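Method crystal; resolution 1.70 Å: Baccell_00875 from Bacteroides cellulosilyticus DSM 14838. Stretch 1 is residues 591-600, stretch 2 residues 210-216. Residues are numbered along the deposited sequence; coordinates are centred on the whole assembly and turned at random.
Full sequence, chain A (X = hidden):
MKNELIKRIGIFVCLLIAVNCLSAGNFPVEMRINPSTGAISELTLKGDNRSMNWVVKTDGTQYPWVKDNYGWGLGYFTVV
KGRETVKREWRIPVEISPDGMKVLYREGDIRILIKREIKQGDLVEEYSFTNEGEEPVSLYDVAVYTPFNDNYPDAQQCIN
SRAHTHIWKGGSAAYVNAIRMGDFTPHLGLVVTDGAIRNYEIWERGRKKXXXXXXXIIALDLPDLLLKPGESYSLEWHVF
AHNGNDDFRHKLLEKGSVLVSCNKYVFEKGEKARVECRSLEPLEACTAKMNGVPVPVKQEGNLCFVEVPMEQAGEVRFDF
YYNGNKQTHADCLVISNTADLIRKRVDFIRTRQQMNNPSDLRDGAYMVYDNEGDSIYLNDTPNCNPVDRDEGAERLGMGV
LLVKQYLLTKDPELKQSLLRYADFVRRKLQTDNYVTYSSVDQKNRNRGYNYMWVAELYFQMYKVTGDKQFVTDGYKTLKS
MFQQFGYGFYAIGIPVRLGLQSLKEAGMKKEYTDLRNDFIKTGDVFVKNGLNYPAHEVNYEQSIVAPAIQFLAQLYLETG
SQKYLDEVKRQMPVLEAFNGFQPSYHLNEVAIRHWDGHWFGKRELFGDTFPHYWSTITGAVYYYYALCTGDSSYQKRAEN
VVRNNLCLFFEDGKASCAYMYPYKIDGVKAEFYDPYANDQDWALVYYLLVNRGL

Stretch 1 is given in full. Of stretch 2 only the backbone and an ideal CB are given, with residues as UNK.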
ATOM      1  N   ALA A 591       1.052   3.245  -1.897  1.00 14.16           N
ATOM      2  CA  ALA A 591       1.424   2.123  -2.731  1.00 13.75           C
ATOM      3  C   ALA A 591       0.861   0.779  -2.269  1.00 14.18           C
ATOM      4  O   ALA A 591       0.877   0.443  -1.069  1.00 13.47           O
ATOM      5  CB  ALA A 591       2.927   2.034  -2.799  1.00 14.30           C
ATOM      6  N   ILE A 592       0.464  -0.026  -3.252  1.00 14.13           N
ATOM      7  CA  ILE A 592       0.101  -1.390  -3.001  1.00 15.54           C
ATOM      8  C   ILE A 592       1.307  -2.123  -2.430  1.00 14.88           C
ATOM      9  O   ILE A 592       2.371  -2.154  -3.039  1.00 14.47           O
ATOM     10  CB  ILE A 592      -0.342  -2.123  -4.273  1.00 16.23           C
ATOM     11  CG1 ILE A 592      -1.631  -1.511  -4.844  1.00 16.29           C
ATOM     12  CG2 ILE A 592      -0.543  -3.619  -3.970  1.00 16.08           C
ATOM     13  CD1 ILE A 592      -1.889  -1.919  -6.280  1.00 17.60           C
ATOM     14  N   ARG A 593       1.122  -2.654  -1.233  1.00 14.45           N
ATOM     15  CA  ARG A 593       2.061  -3.534  -0.545  1.00 15.03           C
ATOM     16  C   ARG A 593       1.193  -4.542   0.196  1.00 15.93           C
ATOM     17  O   ARG A 593       0.088  -4.215   0.644  1.00 16.30           O
ATOM     18  CB  ARG A 593       2.958  -2.752   0.417  1.00 15.21           C
ATOM     19  CG  ARG A 593       3.711  -1.604  -0.246  1.00 16.23           C
ATOM     20  CD  ARG A 593       4.675  -0.842   0.683  1.00 17.12           C
ATOM     21  NE  ARG A 593       5.578  -1.764   1.355  1.00 18.51           N
ATOM     22  CZ  ARG A 593       6.668  -2.312   0.803  1.00 17.39           C
ATOM     23  NH1 ARG A 593       7.069  -1.969  -0.411  1.00 18.23           N
ATOM     24  NH2 ARG A 593       7.360  -3.199   1.480  1.00 17.54           N
ATOM     25  N   HIS A 594       1.637  -5.780   0.292  1.00 15.51           N
ATOM     26  CA  HIS A 594       0.743  -6.853   0.754  1.00 16.11           C
ATOM     27  C   HIS A 594       1.421  -8.062   1.403  1.00 16.25           C
ATOM     28  O   HIS A 594       0.854  -9.153   1.456  1.00 16.23           O
ATOM     29  CB  HIS A 594      -0.205  -7.280  -0.371  1.00 16.62           C
ATOM     30  CG  HIS A 594       0.485  -7.782  -1.607  1.00 16.21           C
ATOM     31  ND1 HIS A 594       1.242  -8.943  -1.631  1.00 16.46           N
ATOM     32  CD2 HIS A 594       0.529  -7.277  -2.856  1.00 16.59           C
ATOM     33  CE1 HIS A 594       1.711  -9.122  -2.851  1.00 15.86           C
ATOM     34  NE2 HIS A 594       1.270  -8.146  -3.622  1.00 16.03           N
ATOM     35  N   TRP A 595       2.587  -7.850   1.998  1.00 17.04           N
ATOM     36  CA  TRP A 595       3.319  -8.948   2.663  1.00 17.30           C
ATOM     37  C   TRP A 595       3.941  -8.642   4.030  1.00 18.50           C
ATOM     38  O   TRP A 595       4.305  -9.570   4.755  1.00 17.83           O
ATOM     39  CB  TRP A 595       4.406  -9.460   1.698  1.00 17.32           C
ATOM     40  CG  TRP A 595       5.300  -8.385   1.269  1.00 17.08           C
ATOM     41  CD1 TRP A 595       6.433  -7.952   1.895  1.00 17.57           C
ATOM     42  CD2 TRP A 595       5.122  -7.554   0.134  1.00 17.62           C
ATOM     43  NE1 TRP A 595       6.971  -6.899   1.203  1.00 17.90           N
ATOM     44  CE2 TRP A 595       6.168  -6.619   0.131  1.00 17.79           C
ATOM     45  CE3 TRP A 595       4.173  -7.503  -0.880  1.00 16.99           C
ATOM     46  CZ2 TRP A 595       6.292  -5.657  -0.855  1.00 16.97           C
ATOM     47  CZ3 TRP A 595       4.286  -6.543  -1.844  1.00 17.37           C
ATOM     48  CH2 TRP A 595       5.334  -5.623  -1.822  1.00 17.29           C
ATOM     49  N   ASP A 596       4.043  -7.375   4.423  1.00 18.80           N
ATOM     50  CA  ASP A 596       4.824  -7.051   5.618  1.00 19.23           C
ATOM     51  C   ASP A 596       4.165  -7.456   6.920  1.00 19.30           C
ATOM     52  O   ASP A 596       4.862  -7.632   7.917  1.00 19.99           O
ATOM     53  CB  ASP A 596       5.214  -5.568   5.628  1.00 19.70           C
ATOM     54  CG  ASP A 596       6.226  -5.248   4.564  1.00 20.42           C
ATOM     55  OD1 ASP A 596       7.357  -5.765   4.711  1.00 21.70           O
ATOM     56  OD2 ASP A 596       5.897  -4.537   3.573  1.00 21.50           O
ATOM     57  N   GLY A 597       2.839  -7.601   6.931  1.00 18.28           N
ATOM     58  CA  GLY A 597       2.153  -8.148   8.090  1.00 18.67           C
ATOM     59  C   GLY A 597       2.631  -9.533   8.475  1.00 19.76           C
ATOM     60  O   GLY A 597       2.623  -9.893   9.655  1.00 20.00           O
ATOM     61  N   HIS A 598       3.037 -10.315   7.476  1.00 19.18           N
ATOM     62  CA  HIS A 598       3.541 -11.653   7.731  1.00 21.17           C
ATOM     63  C   HIS A 598       4.939 -11.608   8.368  1.00 20.79           C
ATOM     64  O   HIS A 598       5.175 -12.210   9.415  1.00 23.08           O
ATOM     65  CB  HIS A 598       3.618 -12.500   6.454  1.00 21.67           C
ATOM     66  CG  HIS A 598       4.098 -13.892   6.725  1.00 22.84           C
ATOM     67  ND1 HIS A 598       3.300 -14.851   7.315  1.00 23.44           N
ATOM     68  CD2 HIS A 598       5.324 -14.458   6.578  1.00 25.65           C
ATOM     69  CE1 HIS A 598       4.005 -15.960   7.489  1.00 24.28           C
ATOM     70  NE2 HIS A 598       5.236 -15.748   7.046  1.00 24.00           N
ATOM     71  N   TRP A 599       5.844 -10.907   7.710  1.00 20.70           N
ATOM     72  CA  TRP A 599       7.274 -10.931   8.076  1.00 23.09           C
ATOM     73  C   TRP A 599       7.576 -10.110   9.327  1.00 22.50           C
ATOM     74  O   TRP A 599       8.514 -10.425  10.047  1.00 23.49           O
ATOM     75  CB  TRP A 599       8.137 -10.431   6.920  1.00 24.01           C
ATOM     76  CG  TRP A 599       7.921 -11.188   5.659  1.00 26.68           C
ATOM     77  CD1 TRP A 599       7.285 -10.742   4.527  1.00 26.71           C
ATOM     78  CD2 TRP A 599       8.325 -12.533   5.394  1.00 29.39           C
ATOM     79  NE1 TRP A 599       7.258 -11.737   3.582  1.00 29.56           N
ATOM     80  CE2 TRP A 599       7.898 -12.844   4.077  1.00 30.30           C
ATOM     81  CE3 TRP A 599       9.013 -13.509   6.141  1.00 31.24           C
ATOM     82  CZ2 TRP A 599       8.127 -14.105   3.484  1.00 32.21           C
ATOM     83  CZ3 TRP A 599       9.244 -14.770   5.554  1.00 33.89           C
ATOM     84  CH2 TRP A 599       8.794 -15.053   4.235  1.00 33.09           C
ATOM     85  N   PHE A 600       6.794  -9.057   9.570  1.00 20.36           N
ATOM     86  CA  PHE A 600       7.071  -8.100  10.661  1.00 20.74           C
ATOM     87  C   PHE A 600       6.056  -8.058  11.797  1.00 20.05           C
ATOM     88  O   PHE A 600       6.390  -7.636  12.902  1.00 21.57           O
ATOM     89  CB  PHE A 600       7.262  -6.714  10.052  1.00 20.45           C
ATOM     90  CG  PHE A 600       8.464  -6.627   9.164  1.00 19.99           C
ATOM     91  CD1 PHE A 600       8.388  -6.960   7.822  1.00 20.26           C
ATOM     92  CD2 PHE A 600       9.703  -6.263   9.685  1.00 21.16           C
ATOM     93  CE1 PHE A 600       9.507  -6.904   7.012  1.00 21.51           C
ATOM     94  CE2 PHE A 600      10.818  -6.205   8.877  1.00 21.25           C
ATOM     95  CZ  PHE A 600      10.727  -6.544   7.542  1.00 20.76           C
ATOM     96  N   UNK A 210       3.377 -18.995  -2.763  1.00 22.18           N
ATOM     97  CA  UNK A 210       4.185 -17.958  -3.371  1.00 21.49           C
ATOM     98  C   UNK A 210       4.447 -16.742  -2.455  1.00 21.71           C
ATOM     99  O   UNK A 210       4.946 -15.743  -2.943  1.00 21.16           O
ATOM    100  CB  UNK A 210       3.501 -17.491  -4.657  1.00 21.49           C
ATOM    101  N   UNK A 211       4.217 -16.886  -1.141  1.00 21.70           N
ATOM    102  CA  UNK A 211       4.679 -15.928  -0.110  1.00 22.34           C
ATOM    103  C   UNK A 211       4.376 -14.481  -0.543  1.00 20.94           C
ATOM    104  O   UNK A 211       3.220 -14.194  -0.831  1.00 20.21           O
ATOM    105  CB  UNK A 211       6.178 -16.096   0.145  1.00 22.34           C
ATOM    106  N   UNK A 212       5.378 -13.595  -0.628  1.00 19.33           N
ATOM    107  CA  UNK A 212       5.192 -12.198  -1.004  1.00 20.06           C
ATOM    108  C   UNK A 212       4.921 -11.912  -2.476  1.00 19.95           C
ATOM    109  O   UNK A 212       4.630 -10.759  -2.832  1.00 19.40           O
ATOM    110  CB  UNK A 212       6.439 -11.415  -0.588  1.00 20.06           C
ATOM    111  N   UNK A 213       5.019 -12.932  -3.343  1.00 18.93           N
ATOM    112  CA  UNK A 213       5.109 -12.715  -4.780  1.00 19.91           C
ATOM    113  C   UNK A 213       3.761 -12.693  -5.503  1.00 19.25           C
ATOM    114  O   UNK A 213       3.710 -12.626  -6.733  1.00 17.91           O
ATOM    115  CB  UNK A 213       5.989 -13.804  -5.396  1.00 19.91           C
ATOM    116  N   UNK A 214       2.670 -12.745  -4.737  1.00 17.10           N
ATOM    117  CA  UNK A 214       1.351 -12.659  -5.309  1.00 16.67           C
ATOM    118  C   UNK A 214       0.425 -11.943  -4.366  1.00 15.80           C
ATOM    119  O   UNK A 214       0.541 -12.135  -3.181  1.00 15.63           O
ATOM    120  CB  UNK A 214       0.809 -14.050  -5.644  1.00 16.67           C
ATOM    121  N   UNK A 215      -0.509 -11.179  -4.918  1.00 15.63           N
ATOM    122  CA  UNK A 215      -1.504 -10.519  -4.110  1.00 16.09           C
ATOM    123  C   UNK A 215      -2.584 -11.498  -3.688  1.00 16.85           C
ATOM    124  O   UNK A 215      -3.367 -11.220  -2.780  1.00 16.60           O
ATOM    125  CB  UNK A 215      -2.114  -9.339  -4.870  1.00 16.09           C
ATOM    126  N   UNK A 216      -2.631 -12.659  -4.336  1.00 15.87           N
ATOM    127  CA  UNK A 216      -3.651 -13.632  -4.079  1.00 15.49           C
ATOM    128  C   UNK A 216      -4.863 -13.418  -4.977  1.00 15.44           C
ATOM    129  O   UNK A 216      -4.779 -12.790  -6.035  1.00 16.73           O
ATOM    130  CB  UNK A 216      -4.060 -13.584  -2.605  1.00 15.49           C
TER

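Stretch 2 passes stretch 1 without regular secondary structure, coming closest where the CA of position 212 lies 5.2 Å from Trp595 CA.

Position 210 lies beyond the reach of stretch 1, and nothing of that stretch comes within 5.5 Å of its ideal CB. Its phi/psi of 69/16 is left-handed, a region favoured by glycine, asparagine and aspartate but open to others. The residue is Ala210; its carbonyl O accepts a backbone hydrogen bond from N of residue 213 (2.8 Å), closing a turn.

Position 211 also has a positive phi, and its phi/psi of 46/-123 suits the second position of a tight turn, where glycine is favoured and asparagine or aspartate tolerated better than most. Its CB points toward stretch 1 but faces the indole edge only loosely, 4.3 Å from Trp599 CZ2. It is Asn211, with chi1 in p.

Position 212 is the most constrained by its neighbour. Its ideal CB points toward stretch 1, 3.6 Å from Trp595 CB and 4.3 Å from Trp599 NE1, an indole N-H that offers a proton. A short side chain carrying an acceptor fits best: serine or threonine are natural candidates. Ser212 takes the m rotamer, and Trp599 NE1 donates a hydrogen bond to Ser212 OG (2.9 Å, 154°). Ser212 OG lies near the indole plane, as a bond along N-H requires, and is also 3.5 Å from Trp595 CB.

At 213 the CB points away, so stretch 1 imposes no choice. Gln213 occupies it and hydrogen-bonds through OE1 elsewhere in the structure.

The CB of 214 likewise points away; the backbone makes the contact, its carbonyl O lying 3.2 Å from His594 CE1. The extended angles (-146/145) are compatible with a beta-branched residue, among others. Thr214 accepts a hydrogen bond at OG1 from N of residue 216 (3.0 Å), bracing the chain locally.

Position 215 directs its CB sideways, 3.8 Å from His594 NE2, and its CA sits over one face of that imidazole, 3.8 Å from the centroid in a CH-pi contact. A long, flexible side chain could run on past the ring toward Ile592; arginine, lysine or methionine would be plausible. Arg215 is extended, its CG 3.7 Å from His594 CD2 and its NH1 3.6 Å from Ile592 CD1, with Ile592 CG2 over one face of the guanidinium.

Position 216 has phi/psi of 90/-162, where a CB would jam against the preceding carbonyl O. This calls for glycine, and Gly216 is found.

Stretch 2, residues 210-216: ANSQTRG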
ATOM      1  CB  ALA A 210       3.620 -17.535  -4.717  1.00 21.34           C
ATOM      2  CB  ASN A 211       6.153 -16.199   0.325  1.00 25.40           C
ATOM      3  CG  ASN A 211       7.145 -16.188  -0.832  1.00 28.16           C
ATOM      4  OD1 ASN A 211       7.324 -17.209  -1.534  1.00 31.35           O
ATOM      5  ND2 ASN A 211       7.826 -15.048  -1.026  1.00 26.90           N
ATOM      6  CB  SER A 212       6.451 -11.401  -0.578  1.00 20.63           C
ATOM      7  OG  SER A 212       6.846 -11.752   0.760  1.00 20.88           O
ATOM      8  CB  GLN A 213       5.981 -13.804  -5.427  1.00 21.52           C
ATOM      9  CG  GLN A 213       7.263 -14.173  -4.701  1.00 23.21           C
ATOM     10  CD  GLN A 213       8.176 -12.987  -4.465  1.00 24.19           C
ATOM     11  OE1 GLN A 213       8.119 -11.981  -5.177  1.00 25.86           O
ATOM     12  NE2 GLN A 213       9.038 -13.112  -3.470  1.00 25.73           N
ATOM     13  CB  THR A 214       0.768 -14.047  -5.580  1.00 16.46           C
ATOM     14  OG1 THR A 214      -0.539 -13.890  -6.128  1.00 17.37           O
ATOM     15  CG2 THR A 214       0.673 -14.920  -4.322  1.00 16.36           C
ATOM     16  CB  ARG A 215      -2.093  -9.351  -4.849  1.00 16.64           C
ATOM     17  CG  ARG A 215      -2.835  -8.386  -3.945  1.00 16.86           C
ATOM     18  CD  ARG A 215      -2.962  -7.055  -4.589  1.00 16.97           C
ATOM     19  NE  ARG A 215      -3.798  -6.165  -3.801  1.00 16.58           N
ATOM     20  CZ  ARG A 215      -4.313  -5.045  -4.272  1.00 17.45           C
ATOM     21  NH1 ARG A 215      -4.075  -4.655  -5.542  1.00 17.36           N
ATOM     22  NH2 ARG A 215      -5.080  -4.304  -3.477  1.00 17.40           N
TER
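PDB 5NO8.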